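Local structure of 4-hydroxy-tetrahydrodipicolinate synthase (Methylacidiphilum fumariolicum SolV, 6T3T) at residues V103-Y107 / N108-Q112. The protein probably catalyses the condensation of pyruvate with aspartate semialdehyde, through a Schiff-base intermediate, in the lysine branch of amino-acid biosynthesis. Numbering follows the deposited sequence.
Sequences VSPYY and NRPSQ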
loop_
_atom_site.group_PDB
_atom_site.type_symbol
_atom_site.label_atom_id
_atom_site.label_comp_id
_atom_site.label_asym_id
_atom_site.label_seq_id
_atom_site.Cartn_x
_atom_site.Cartn_y
_atom_site.Cartn_z
ATOM N N VAL A 103 -0.129 -12.147 -20.378
ATOM C CA VAL A 103 -0.117 -11.620 -19.016
ATOM C C VAL A 103 1.184 -12.032 -18.345
ATOM O O VAL A 103 1.736 -13.115 -18.609
ATOM C CB VAL A 103 -1.325 -12.149 -18.221
ATOM C CG1 VAL A 103 -1.136 -13.651 -17.902
ATOM C CG2 VAL A 103 -1.530 -11.338 -16.921
ATOM N N SER A 104 1.695 -11.164 -17.469
ATOM C CA SER A 104 2.856 -11.575 -16.708
ATOM C C SER A 104 2.446 -12.720 -15.778
ATOM O O SER A 104 1.278 -12.820 -15.385
ATOM C CB SER A 104 3.451 -10.407 -15.910
ATOM O OG SER A 104 2.519 -9.938 -14.989
ATOM N N PRO A 105 3.369 -13.640 -15.482
ATOM C CA PRO A 105 3.070 -14.713 -14.530
ATOM C C PRO A 105 2.420 -14.191 -13.261
ATOM O O PRO A 105 2.828 -13.173 -12.701
ATOM C CB PRO A 105 4.449 -15.319 -14.248
ATOM C CG PRO A 105 5.178 -15.166 -15.536
ATOM C CD PRO A 105 4.678 -13.828 -16.120
ATOM N N TYR A 106 1.365 -14.869 -12.846
ATOM C CA TYR A 106 0.626 -14.566 -11.635
ATOM C C TYR A 106 0.984 -15.614 -10.575
ATOM O O TYR A 106 1.383 -16.742 -10.900
ATOM C CB TYR A 106 -0.880 -14.561 -11.936
ATOM C CG TYR A 106 -1.258 -15.733 -12.825
ATOM C CD1 TYR A 106 -1.447 -17.027 -12.299
ATOM C CD2 TYR A 106 -1.297 -15.574 -14.197
ATOM C CE1 TYR A 106 -1.733 -18.105 -13.131
ATOM C CE2 TYR A 106 -1.565 -16.626 -15.031
ATOM C CZ TYR A 106 -1.779 -17.890 -14.502
ATOM O OH TYR A 106 -2.038 -18.919 -15.366
ATOM N N TYR A 107 0.890 -15.202 -9.312
ATOM C CA TYR A 107 0.972 -16.070 -8.130
ATOM C C TYR A 107 2.401 -16.500 -7.760
ATOM O O TYR A 107 2.763 -16.452 -6.580
ATOM C CB TYR A 107 0.094 -17.316 -8.299
ATOM C CG TYR A 107 0.070 -18.209 -7.058
ATOM C CD1 TYR A 107 -0.465 -17.754 -5.865
ATOM C CD2 TYR A 107 0.559 -19.507 -7.095
ATOM C CE1 TYR A 107 -0.496 -18.567 -4.733
ATOM C CE2 TYR A 107 0.516 -20.331 -5.975
ATOM C CZ TYR A 107 0.004 -19.843 -4.796
ATOM O OH TYR A 107 -0.035 -20.652 -3.688
ATOM N N ASN A 108 3.218 -16.934 -8.728
ATOM C CA ASN A 108 4.558 -17.384 -8.340
ATOM C C ASN A 108 5.560 -16.243 -8.238
ATOM O O ASN A 108 6.681 -16.473 -7.779
ATOM C CB ASN A 108 5.090 -18.492 -9.277
ATOM C CG ASN A 108 4.879 -18.194 -10.749
ATOM O OD1 ASN A 108 4.608 -17.051 -11.135
ATOM N ND2 ASN A 108 4.978 -19.242 -11.587
ATOM N N ARG A 109 5.153 -15.023 -8.577
ATOM C CA ARG A 109 5.913 -13.805 -8.309
ATOM C C ARG A 109 7.380 -13.856 -8.740
ATOM O O ARG A 109 8.273 -13.596 -7.926
ATOM C CB ARG A 109 5.819 -13.433 -6.835
ATOM C CG ARG A 109 4.405 -13.381 -6.286
ATOM C CD ARG A 109 4.335 -12.506 -5.031
ATOM N NE ARG A 109 5.137 -11.294 -5.194
ATOM C CZ ARG A 109 5.164 -10.285 -4.333
ATOM N NH1 ARG A 109 4.422 -10.326 -3.236
ATOM N NH2 ARG A 109 5.948 -9.236 -4.563
ATOM N N PRO A 110 7.661 -14.120 -10.017
ATOM C CA PRO A 110 9.061 -14.172 -10.460
ATOM C C PRO A 110 9.749 -12.816 -10.353
ATOM O O PRO A 110 9.120 -11.761 -10.398
ATOM C CB PRO A 110 8.959 -14.613 -11.917
ATOM C CG PRO A 110 7.623 -14.178 -12.348
ATOM C CD PRO A 110 6.739 -14.373 -11.141
ATOM N N SER A 111 11.074 -12.875 -10.218
ATOM C CA SER A 111 11.925 -11.705 -10.277
ATOM C C SER A 111 11.892 -11.096 -11.686
ATOM O O SER A 111 11.403 -11.699 -12.646
ATOM C CB SER A 111 13.361 -12.081 -9.891
ATOM O OG SER A 111 13.943 -12.994 -10.832
ATOM N N GLN A 112 12.440 -9.882 -11.798
ATOM C CA GLN A 112 12.484 -9.220 -13.094
ATOM C C GLN A 112 13.261 -10.046 -14.102
ATOM O O GLN A 112 12.907 -10.081 -15.284
ATOM C CB GLN A 112 13.085 -7.823 -12.968
ATOM C CG GLN A 112 12.181 -6.880 -12.182
ATOM C CD GLN A 112 10.809 -6.752 -12.837
ATOM O OE1 GLN A 112 10.706 -6.524 -14.050
ATOM N NE2 GLN A 112 9.754 -6.907 -12.046
HETATM O O HOH W 1 3.427 -13.304 -9.977
#
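Pro-105 and Pro-110 meet across the mouth of a tight backbone loop, CB of Pro-105 lying 3.9 Å from CG of Pro-110. The two rings pack at a slant, and both also touch Leu-115 of helix 112-125, so these compact, rigid residues join the loop's two limbs to the helix that follows.

Hydrogen bonding shapes the bend. Asn-108 N donates a weak bond of 2.8 Å to Tyr-106 O. This closes a classic gamma turn centred on Tyr-107, whose positive phi of 78° is unusual for a residue other than glycine. A water spans the wider opening, donating to Pro-105 O at 2.8 Å and accepting a weak bond from Arg-109 N.

Asparagine suits position 108 because its amide is short and two-sided. With CG set between the backbone N and the carbonyl carbon (chi1 46°), it turns back over the loop, where OD1 makes a van der Waals contact of 3.6 Å with Pro-105 CB. OD1 also comes within 3.2 Å of Tyr-106 O, an approach of two acceptors that is not a bond. Asn-80 probably offsets this crowding of oxygens: its ND2 donates to Tyr-106 O, while its backbone O accepts from Asn-108 ND2.

Tyr-107 itself points out of the turn. With CG anti to its own N (chi1 -176°), its ring extends from the loop to stack on Tyr-106 of the second subunit, and its hydroxyl is hydrogen-bonded to Thr-44 of that subunit. Tyr-107 and Thr-44 are predicted members of a proton relay in this TIM-barrel family. The chemistry thus implies that an unusual backbone conformation, held by a weak turn bond, a bridging water, the amide of Asn-80 and proline packing, presents a tyrosine across the dimer interface, probably completing the partner's active site.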